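PDB 6IUL: natterin-like protein from Lethenteron camtschaticum, which probably binds cell-surface glycans through a jacalin-like lectin domain and forms membrane pores through an aerolysin-type module, acting as a cytotoxic immune protein. Local coordinates for residues A[67-81]-A[91-103]. Numbering follows the deposited sequence.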
ATOM      1  N   PHE A  67     -27.526  10.468 -15.391  1.00 28.74           N
ATOM      2  CA  PHE A  67     -26.183  10.768 -15.016  1.00 28.76           C
ATOM      3  C   PHE A  67     -25.725   9.705 -14.034  1.00 29.62           C
ATOM      4  O   PHE A  67     -26.407   9.451 -13.012  1.00 28.57           O
ATOM      5  CB  PHE A  67     -26.095  12.142 -14.329  1.00 30.55           C
ATOM      6  CG  PHE A  67     -24.669  12.567 -14.015  1.00 30.22           C
ATOM      7  CD1 PHE A  67     -24.055  12.156 -12.841  1.00 29.75           C
ATOM      8  CD2 PHE A  67     -23.931  13.323 -14.933  1.00 32.40           C
ATOM      9  CE1 PHE A  67     -22.744  12.526 -12.544  1.00 29.74           C
ATOM     10  CE2 PHE A  67     -22.619  13.695 -14.653  1.00 32.48           C
ATOM     11  CZ  PHE A  67     -22.025  13.309 -13.454  1.00 32.89           C
ATOM     12  N   GLU A  68     -24.584   9.100 -14.314  1.00 29.69           N
ATOM     13  CA  GLU A  68     -23.996   8.113 -13.405  1.00 31.65           C
ATOM     14  C   GLU A  68     -22.669   8.609 -12.876  1.00 29.60           C
ATOM     15  O   GLU A  68     -21.813   9.026 -13.650  1.00 28.19           O
ATOM     16  CB  GLU A  68     -23.790   6.781 -14.112  1.00 36.11           C
ATOM     17  CG  GLU A  68     -23.322   5.717 -13.120  1.00 42.60           C
ATOM     18  CD  GLU A  68     -23.476   4.286 -13.622  1.00 43.06           C
ATOM     19  OE1 GLU A  68     -23.487   3.345 -12.799  1.00 50.83           O
ATOM     20  OE2 GLU A  68     -23.549   4.113 -14.837  1.00 45.44           O
ATOM     21  N   PHE A  69     -22.520   8.567 -11.557  1.00 27.15           N
ATOM     22  CA  PHE A  69     -21.317   9.006 -10.898  1.00 29.26           C
ATOM     23  C   PHE A  69     -20.205   7.981 -11.041  1.00 32.14           C
ATOM     24  O   PHE A  69     -20.453   6.780 -10.913  1.00 33.17           O
ATOM     25  CB  PHE A  69     -21.583   9.253  -9.395  1.00 27.93           C
ATOM     26  CG  PHE A  69     -22.331  10.537  -9.145  1.00 26.87           C
ATOM     27  CD1 PHE A  69     -23.684  10.598  -9.276  1.00 28.51           C
ATOM     28  CD2 PHE A  69     -21.660  11.681  -8.812  1.00 27.86           C
ATOM     29  CE1 PHE A  69     -24.384  11.796  -9.070  1.00 29.88           C
ATOM     30  CE2 PHE A  69     -22.343  12.861  -8.598  1.00 28.82           C
ATOM     31  CZ  PHE A  69     -23.719  12.916  -8.736  1.00 27.95           C
ATOM     32  N   GLU A  70     -18.995   8.473 -11.276  1.00 30.41           N
ATOM     33  CA  GLU A  70     -17.783   7.637 -11.228  1.00 34.42           C
ATOM     34  C   GLU A  70     -17.422   7.406  -9.745  1.00 35.19           C
ATOM     35  O   GLU A  70     -17.780   8.211  -8.853  1.00 31.07           O
ATOM     36  CB  GLU A  70     -16.613   8.363 -11.939  1.00 35.95           C
ATOM     37  CG  GLU A  70     -16.867   8.707 -13.423  1.00 41.25           C
ATOM     38  CD  GLU A  70     -15.860   9.702 -14.031  1.00 47.14           C
ATOM     39  OE1 GLU A  70     -14.749   9.866 -13.491  1.00 48.05           O
ATOM     40  OE2 GLU A  70     -16.153  10.357 -15.063  1.00 55.36           O
ATOM     41  N   SER A  71     -16.724   6.315  -9.476  1.00 32.53           N
ATOM     42  CA  SER A  71     -16.099   6.072  -8.181  1.00 34.31           C
ATOM     43  C   SER A  71     -15.268   7.280  -7.714  1.00 35.40           C
ATOM     44  O   SER A  71     -14.409   7.812  -8.450  1.00 28.74           O
ATOM     45  CB  SER A  71     -15.202   4.831  -8.249  1.00 34.33           C
ATOM     46  OG  SER A  71     -16.037   3.689  -8.408  1.00 41.33           O
ATOM     47  N   GLY A  72     -15.545   7.739  -6.501  1.00 29.05           N
ATOM     48  CA  GLY A  72     -14.810   8.876  -5.969  1.00 30.80           C
ATOM     49  C   GLY A  72     -15.298  10.246  -6.418  1.00 28.16           C
ATOM     50  O   GLY A  72     -14.790  11.260  -5.965  1.00 28.99           O
ATOM     51  N   GLU A  73     -16.291  10.278  -7.291  1.00 28.49           N
ATOM     52  CA  GLU A  73     -16.841  11.559  -7.794  1.00 29.75           C
ATOM     53  C   GLU A  73     -17.956  12.042  -6.894  1.00 30.57           C
ATOM     54  O   GLU A  73     -18.892  11.297  -6.629  1.00 34.77           O
ATOM     55  CB  GLU A  73     -17.379  11.383  -9.208  1.00 30.65           C
ATOM     56  CG  GLU A  73     -17.770  12.682  -9.880  1.00 32.39           C
ATOM     57  CD  GLU A  73     -18.256  12.497 -11.312  1.00 32.79           C
ATOM     58  OE1 GLU A  73     -18.707  11.372 -11.633  1.00 30.90           O
ATOM     59  OE2 GLU A  73     -18.205  13.496 -12.090  1.00 34.78           O
ATOM     60  N   PHE A  74     -17.864  13.288  -6.421  1.00 29.92           N
ATOM     61  CA  PHE A  74     -18.915  13.839  -5.595  1.00 31.56           C
ATOM     62  C   PHE A  74     -19.479  15.126  -6.173  1.00 32.92           C
ATOM     63  O   PHE A  74     -19.044  15.566  -7.214  1.00 31.10           O
ATOM     64  CB  PHE A  74     -18.440  14.033  -4.143  1.00 31.28           C
ATOM     65  CG  PHE A  74     -17.271  14.934  -3.986  1.00 30.36           C
ATOM     66  CD1 PHE A  74     -15.966  14.442  -4.093  1.00 30.28           C
ATOM     67  CD2 PHE A  74     -17.453  16.289  -3.684  1.00 32.36           C
ATOM     68  CE1 PHE A  74     -14.875  15.298  -3.939  1.00 28.92           C
ATOM     69  CE2 PHE A  74     -16.364  17.155  -3.495  1.00 34.11           C
ATOM     70  CZ  PHE A  74     -15.058  16.659  -3.639  1.00 32.82           C
ATOM     71  N   ILE A  75     -20.446  15.731  -5.480  1.00 31.45           N
ATOM     72  CA  ILE A  75     -21.098  16.949  -5.979  1.00 29.02           C
ATOM     73  C   ILE A  75     -20.477  18.185  -5.386  1.00 27.61           C
ATOM     74  O   ILE A  75     -20.334  18.299  -4.174  1.00 28.65           O
ATOM     75  CB  ILE A  75     -22.611  16.911  -5.705  1.00 28.65           C
ATOM     76  CG1 ILE A  75     -23.261  15.809  -6.525  1.00 27.57           C
ATOM     77  CG2 ILE A  75     -23.235  18.233  -6.073  1.00 28.83           C
ATOM     78  CD1 ILE A  75     -24.736  15.586  -6.218  1.00 29.14           C
ATOM     79  N   LYS A  76     -20.054  19.102  -6.255  1.00 28.45           N
ATOM     80  CA  LYS A  76     -19.434  20.344  -5.847  1.00 29.47           C
ATOM     81  C   LYS A  76     -20.457  21.468  -5.649  1.00 27.92           C
ATOM     82  O   LYS A  76     -20.313  22.364  -4.796  1.00 29.45           O
ATOM     83  CB  LYS A  76     -18.374  20.714  -6.901  1.00 33.77           C
ATOM     84  CG  LYS A  76     -17.901  22.142  -6.894  1.00 39.73           C
ATOM     85  CD  LYS A  76     -16.735  22.287  -7.880  1.00 41.71           C
ATOM     86  CE  LYS A  76     -17.227  22.248  -9.307  1.00 40.37           C
ATOM     87  NZ  LYS A  76     -16.173  22.693 -10.230  1.00 37.21           N
ATOM     88  N   SER A  77     -21.488  21.458  -6.465  1.00 30.22           N
ATOM     89  CA  SER A  77     -22.549  22.478  -6.364  1.00 28.81           C
ATOM     90  C   SER A  77     -23.845  21.907  -6.912  1.00 25.59           C
ATOM     91  O   SER A  77     -23.842  21.048  -7.760  1.00 26.18           O
ATOM     92  CB  SER A  77     -22.160  23.754  -7.121  1.00 30.00           C
ATOM     93  OG  SER A  77     -22.062  23.512  -8.510  1.00 27.63           O
ATOM     94  N   LEU A  78     -24.944  22.396  -6.390  1.00 26.73           N
ATOM     95  CA  LEU A  78     -26.272  22.004  -6.794  1.00 27.77           C
ATOM     96  C   LEU A  78     -27.191  23.216  -6.751  1.00 26.06           C
ATOM     97  O   LEU A  78     -27.154  23.972  -5.807  1.00 31.07           O
ATOM     98  CB  LEU A  78     -26.800  20.962  -5.825  1.00 28.37           C
ATOM     99  CG  LEU A  78     -28.306  20.607  -5.978  1.00 29.58           C
ATOM    100  CD1 LEU A  78     -28.483  19.667  -7.130  1.00 34.10           C
ATOM    101  CD2 LEU A  78     -28.843  19.947  -4.725  1.00 32.82           C
ATOM    102  N   SER A  79     -28.020  23.371  -7.763  1.00 25.30           N
ATOM    103  CA  SER A  79     -29.072  24.367  -7.773  1.00 27.33           C
ATOM    104  C   SER A  79     -30.390  23.737  -8.118  1.00 27.36           C
ATOM    105  O   SER A  79     -30.465  22.845  -8.945  1.00 25.59           O
ATOM    106  CB  SER A  79     -28.766  25.429  -8.820  1.00 29.21           C
ATOM    107  OG  SER A  79     -27.693  26.226  -8.366  1.00 30.87           O
ATOM    108  N   LEU A  80     -31.431  24.204  -7.464  1.00 28.85           N
ATOM    109  CA  LEU A  80     -32.770  23.826  -7.769  1.00 28.58           C
ATOM    110  C   LEU A  80     -33.588  25.081  -8.100  1.00 29.78           C
ATOM    111  O   LEU A  80     -33.323  26.176  -7.573  1.00 28.87           O
ATOM    112  CB  LEU A  80     -33.379  23.112  -6.585  1.00 28.38           C
ATOM    113  CG  LEU A  80     -32.654  21.835  -6.139  1.00 27.04           C
ATOM    114  CD1 LEU A  80     -33.276  21.330  -4.855  1.00 23.88           C
ATOM    115  CD2 LEU A  80     -32.724  20.761  -7.204  1.00 25.69           C
ATOM    116  N   TRP A  81     -34.567  24.912  -9.003  1.00 30.82           N
ATOM    117  CA  TRP A  81     -35.500  25.967  -9.405  1.00 30.79           C
ATOM    118  C   TRP A  81     -36.928  25.470  -9.272  1.00 31.87           C
ATOM    119  O   TRP A  81     -37.246  24.289  -9.531  1.00 28.20           O
ATOM    120  CB  TRP A  81     -35.315  26.318 -10.861  1.00 31.53           C
ATOM    121  CG  TRP A  81     -34.149  27.118 -11.233  1.00 28.41           C
ATOM    122  CD1 TRP A  81     -34.126  28.429 -11.520  1.00 30.60           C
ATOM    123  CD2 TRP A  81     -32.820  26.626 -11.478  1.00 28.84           C
ATOM    124  NE1 TRP A  81     -32.836  28.813 -11.893  1.00 29.86           N
ATOM    125  CE2 TRP A  81     -32.033  27.719 -11.888  1.00 27.50           C
ATOM    126  CE3 TRP A  81     -32.222  25.372 -11.358  1.00 28.79           C
ATOM    127  CZ2 TRP A  81     -30.696  27.612 -12.169  1.00 29.24           C
ATOM    128  CZ3 TRP A  81     -30.910  25.250 -11.649  1.00 30.59           C
ATOM    129  CH2 TRP A  81     -30.141  26.383 -12.067  1.00 31.09           C
ATOM    130  N   ALA A  91     -36.459  22.638 -12.152  1.00 29.82           N
ATOM    131  CA  ALA A  91     -35.182  22.266 -12.699  1.00 28.55           C
ATOM    132  C   ALA A  91     -34.213  21.800 -11.627  1.00 27.49           C
ATOM    133  O   ALA A  91     -34.300  22.210 -10.486  1.00 24.13           O
ATOM    134  CB  ALA A  91     -34.584  23.463 -13.440  1.00 32.23           C
ATOM    135  N   ILE A  92     -33.261  20.973 -12.053  1.00 28.25           N
ATOM    136  CA  ILE A  92     -32.152  20.515 -11.246  1.00 26.05           C
ATOM    137  C   ILE A  92     -30.859  20.718 -12.049  1.00 27.09           C
ATOM    138  O   ILE A  92     -30.758  20.330 -13.205  1.00 25.70           O
ATOM    139  CB  ILE A  92     -32.270  19.007 -10.991  1.00 26.53           C
ATOM    140  CG1 ILE A  92     -33.550  18.695 -10.228  1.00 27.54           C
ATOM    141  CG2 ILE A  92     -31.045  18.479 -10.238  1.00 27.23           C
ATOM    142  CD1 ILE A  92     -33.957  17.236 -10.301  1.00 28.22           C
ATOM    143  N   LYS A  93     -29.866  21.330 -11.426  1.00 26.47           N
ATOM    144  CA  LYS A  93     -28.551  21.382 -11.981  1.00 28.54           C
ATOM    145  C   LYS A  93     -27.488  21.032 -10.932  1.00 25.27           C
ATOM    146  O   LYS A  93     -27.493  21.582  -9.846  1.00 25.51           O
ATOM    147  CB  LYS A  93     -28.285  22.786 -12.501  1.00 32.09           C
ATOM    148  CG  LYS A  93     -26.896  22.944 -13.095  1.00 35.52           C
ATOM    149  CD  LYS A  93     -26.745  24.299 -13.758  1.00 46.20           C
ATOM    150  CE  LYS A  93     -25.343  24.462 -14.316  1.00 53.27           C
ATOM    151  NZ  LYS A  93     -25.200  25.829 -14.898  1.00 68.55           N
ATOM    152  N   PHE A  94     -26.537  20.167 -11.297  1.00 23.57           N
ATOM    153  CA  PHE A  94     -25.354  20.028 -10.461  1.00 25.93           C
ATOM    154  C   PHE A  94     -24.095  19.922 -11.259  1.00 25.00           C
ATOM    155  O   PHE A  94     -24.128  19.586 -12.415  1.00 24.24           O
ATOM    156  CB  PHE A  94     -25.484  18.863  -9.456  1.00 25.13           C
ATOM    157  CG  PHE A  94     -25.680  17.501 -10.098  1.00 25.05           C
ATOM    158  CD1 PHE A  94     -24.587  16.811 -10.593  1.00 27.02           C
ATOM    159  CD2 PHE A  94     -26.904  16.869 -10.069  1.00 23.46           C
ATOM    160  CE1 PHE A  94     -24.716  15.510 -11.109  1.00 25.85           C
ATOM    161  CE2 PHE A  94     -27.062  15.582 -10.604  1.00 25.29           C
ATOM    162  CZ  PHE A  94     -25.961  14.890 -11.139  1.00 24.29           C
ATOM    163  N   ILE A  95     -22.990  20.238 -10.592  1.00 26.34           N
ATOM    164  CA  ILE A  95     -21.674  20.100 -11.152  1.00 28.83           C
ATOM    165  C   ILE A  95     -20.869  19.250 -10.186  1.00 26.23           C
ATOM    166  O   ILE A  95     -20.913  19.476  -8.963  1.00 27.59           O
ATOM    167  CB  ILE A  95     -21.001  21.483 -11.338  1.00 33.51           C
ATOM    168  CG1 ILE A  95     -21.814  22.338 -12.317  1.00 35.88           C
ATOM    169  CG2 ILE A  95     -19.594  21.285 -11.949  1.00 35.10           C
ATOM    170  CD1 ILE A  95     -21.431  23.793 -12.334  1.00 40.46           C
ATOM    171  N   THR A  96     -20.139  18.286 -10.711  1.00 24.91           N
ATOM    172  CA  THR A  96     -19.384  17.374  -9.861  1.00 27.82           C
ATOM    173  C   THR A  96     -17.973  17.832  -9.592  1.00 28.86           C
ATOM    174  O   THR A  96     -17.493  18.834 -10.165  1.00 26.04           O
ATOM    175  CB  THR A  96     -19.304  15.972 -10.441  1.00 28.05           C
ATOM    176  OG1 THR A  96     -18.384  15.968 -11.534  1.00 29.74           O
ATOM    177  CG2 THR A  96     -20.709  15.538 -10.924  1.00 31.19           C
ATOM    178  N   SER A  97     -17.310  17.079  -8.707  1.00 29.57           N
ATOM    179  CA  SER A  97     -15.921  17.328  -8.341  1.00 30.37           C
ATOM    180  C   SER A  97     -14.983  17.145  -9.518  1.00 33.99           C
ATOM    181  O   SER A  97     -13.866  17.643  -9.467  1.00 34.84           O
ATOM    182  CB  SER A  97     -15.500  16.385  -7.186  1.00 30.76           C
ATOM    183  OG  SER A  97     -15.712  15.053  -7.553  1.00 29.42           O
ATOM    184  N   ARG A  98     -15.428  16.432 -10.567  1.00 33.55           N
ATOM    185  CA  ARG A  98     -14.649  16.283 -11.797  1.00 33.21           C
ATOM    186  C   ARG A  98     -15.171  17.196 -12.885  1.00 33.39           C
ATOM    187  O   ARG A  98     -15.004  16.928 -14.045  1.00 33.80           O
ATOM    188  CB  ARG A  98     -14.704  14.861 -12.289  1.00 37.04           C
ATOM    189  CG  ARG A  98     -14.514  13.829 -11.207  1.00 39.76           C
ATOM    190  CD  ARG A  98     -13.350  12.955 -11.500  1.00 41.82           C
ATOM    191  NE  ARG A  98     -13.014  12.193 -10.290  1.00 47.24           N
ATOM    192  CZ  ARG A  98     -13.213  10.899 -10.101  1.00 44.36           C
ATOM    193  NH1 ARG A  98     -13.742  10.134 -11.037  1.00 50.03           N
ATOM    194  NH2 ARG A  98     -12.820  10.364  -8.978  1.00 44.79           N
ATOM    195  N   SER A  99     -15.824  18.277 -12.493  1.00 35.61           N
ATOM    196  CA  SER A  99     -16.351  19.268 -13.431  1.00 39.56           C
ATOM    197  C   SER A  99     -17.363  18.758 -14.454  1.00 36.68           C
ATOM    198  O   SER A  99     -17.666  19.465 -15.390  1.00 38.33           O
ATOM    199  CB  SER A  99     -15.191  20.038 -14.121  1.00 41.04           C
ATOM    200  OG  SER A  99     -14.312  20.544 -13.122  1.00 41.74           O
ATOM    201  N   ARG A 100     -17.918  17.566 -14.270  1.00 37.33           N
ATOM    202  CA  ARG A 100     -19.022  17.132 -15.133  1.00 34.46           C
ATOM    203  C   ARG A 100     -20.342  17.746 -14.662  1.00 32.65           C
ATOM    204  O   ARG A 100     -20.582  17.935 -13.453  1.00 31.56           O
ATOM    205  CB  ARG A 100     -19.128  15.636 -15.148  1.00 36.85           C
ATOM    206  CG  ARG A 100     -17.880  14.936 -15.683  1.00 38.96           C
ATOM    207  CD  ARG A 100     -17.925  13.475 -15.337  1.00 39.94           C
ATOM    208  NE  ARG A 100     -19.011  12.821 -16.004  1.00 49.79           N
ATOM    209  CZ  ARG A 100     -19.677  11.751 -15.563  1.00 49.07           C
ATOM    210  NH1 ARG A 100     -19.443  11.215 -14.380  1.00 41.31           N
ATOM    211  NH2 ARG A 100     -20.641  11.250 -16.322  1.00 57.66           N
ATOM    212  N   GLU A 101     -21.205  18.038 -15.615  1.00 31.83           N
ATOM    213  CA  GLU A 101     -22.403  18.814 -15.364  1.00 34.26           C
ATOM    214  C   GLU A 101     -23.664  18.036 -15.749  1.00 34.64           C
ATOM    215  O   GLU A 101     -23.677  17.288 -16.730  1.00 35.13           O
ATOM    216  CB  GLU A 101     -22.352  20.116 -16.129  1.00 37.56           C
ATOM    217  CG  GLU A 101     -23.524  21.050 -15.803  1.00 48.70           C
ATOM    218  CD  GLU A 101     -23.549  22.389 -16.607  1.00 56.19           C
ATOM    219  OE1 GLU A 101     -24.633  22.718 -17.187  1.00 54.18           O
ATOM    220  OE2 GLU A 101     -22.519  23.139 -16.614  1.00 57.97           O
ATOM    221  N   PHE A 102     -24.716  18.176 -14.937  1.00 29.23           N
ATOM    222  CA  PHE A 102     -26.000  17.585 -15.258  1.00 27.71           C
ATOM    223  C   PHE A 102     -27.080  18.640 -15.073  1.00 27.38           C
ATOM    224  O   PHE A 102     -27.109  19.310 -14.013  1.00 25.95           O
ATOM    225  CB  PHE A 102     -26.308  16.376 -14.354  1.00 27.58           C
ATOM    226  CG  PHE A 102     -27.665  15.768 -14.627  1.00 29.19           C
ATOM    227  CD1 PHE A 102     -27.893  14.987 -15.795  1.00 29.50           C
ATOM    228  CD2 PHE A 102     -28.722  16.024 -13.788  1.00 27.86           C
ATOM    229  CE1 PHE A 102     -29.131  14.433 -16.040  1.00 28.23           C
ATOM    230  CE2 PHE A 102     -29.991  15.502 -14.049  1.00 28.52           C
ATOM    231  CZ  PHE A 102     -30.198  14.703 -15.147  1.00 29.27           C
ATOM    232  N   PHE A 103     -27.948  18.791 -16.077  1.00 25.19           N
ATOM    233  CA  PHE A 103     -28.924  19.878 -16.071  1.00 27.80           C
ATOM    234  C   PHE A 103     -30.213  19.404 -16.701  1.00 29.27           C
ATOM    235  O   PHE A 103     -30.226  19.057 -17.868  1.00 28.80           O
ATOM    236  CB  PHE A 103     -28.391  21.074 -16.877  1.00 30.90           C
ATOM    237  CG  PHE A 103     -29.209  22.358 -16.720  1.00 36.05           C
ATOM    238  CD1 PHE A 103     -30.041  22.570 -15.618  1.00 34.41           C
ATOM    239  CD2 PHE A 103     -29.095  23.378 -17.645  1.00 42.24           C
ATOM    240  CE1 PHE A 103     -30.757  23.724 -15.484  1.00 37.23           C
ATOM    241  CE2 PHE A 103     -29.796  24.577 -17.504  1.00 44.22           C
ATOM    242  CZ  PHE A 103     -30.624  24.753 -16.421  1.00 44.86           C
TER
HETATM  243  O   HOH W   1     -23.042   9.925 -16.648  1.00 36.35           O
HETATM  244  O   HOH W   2     -20.586   7.991 -16.238  1.00 50.46           O
HETATM  245  O   HOH W   3     -13.381  13.734  -7.147  1.00 33.55           O
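Phe94 drives its ring edge against the face of Phe67, with the planes at 89° and Phe94 CZ 3.7 Å from Phe67 CD1. A chi1 of 60° swings the Phe94 ring toward Phe67 and Phe69. The Phe69 ring has nearly the same tilt as that of Phe94 but is offset from it, with little overlap. Leu33 of strand 30-37 also packs on Phe94. This buried side holds the aromatic cluster between two sheets of the jacalin-like lectin domain. Strands 75-82 and 89-96 form an antiparallel hairpin in one of them. A classic beta bulge interrupts its register: Lys76 N and Ser77 N both donate to Ile95 O, at 2.9 and 3.2 Å.

The loop side is polar. Buried Glu73 and Thr96 anchor its inner end, while Glu70 and Arg98 are exposed. Phe67 CZ lies over the face of the Arg100 guanidinium, the two planes 24° apart. Arg100 NH1 forms a salt bridge to Glu73 OE1 at 2.8 Å. The extended Glu73 side chain also takes a short 2.5 Å bond from Thr96 OG1 on OE2, while OE1 accepts from Glu70 N. Glu73 is thus gripped at both oxygens. Farther out, Arg98 NH1 reaches Glu70 OE1 at 2.7 Å, and Arg98 NH2 donates to Ser71 O. Two waters link Arg100 NH2 weakly to the backbone of Glu68, and a third joins Gly72 O to Ser97 OG.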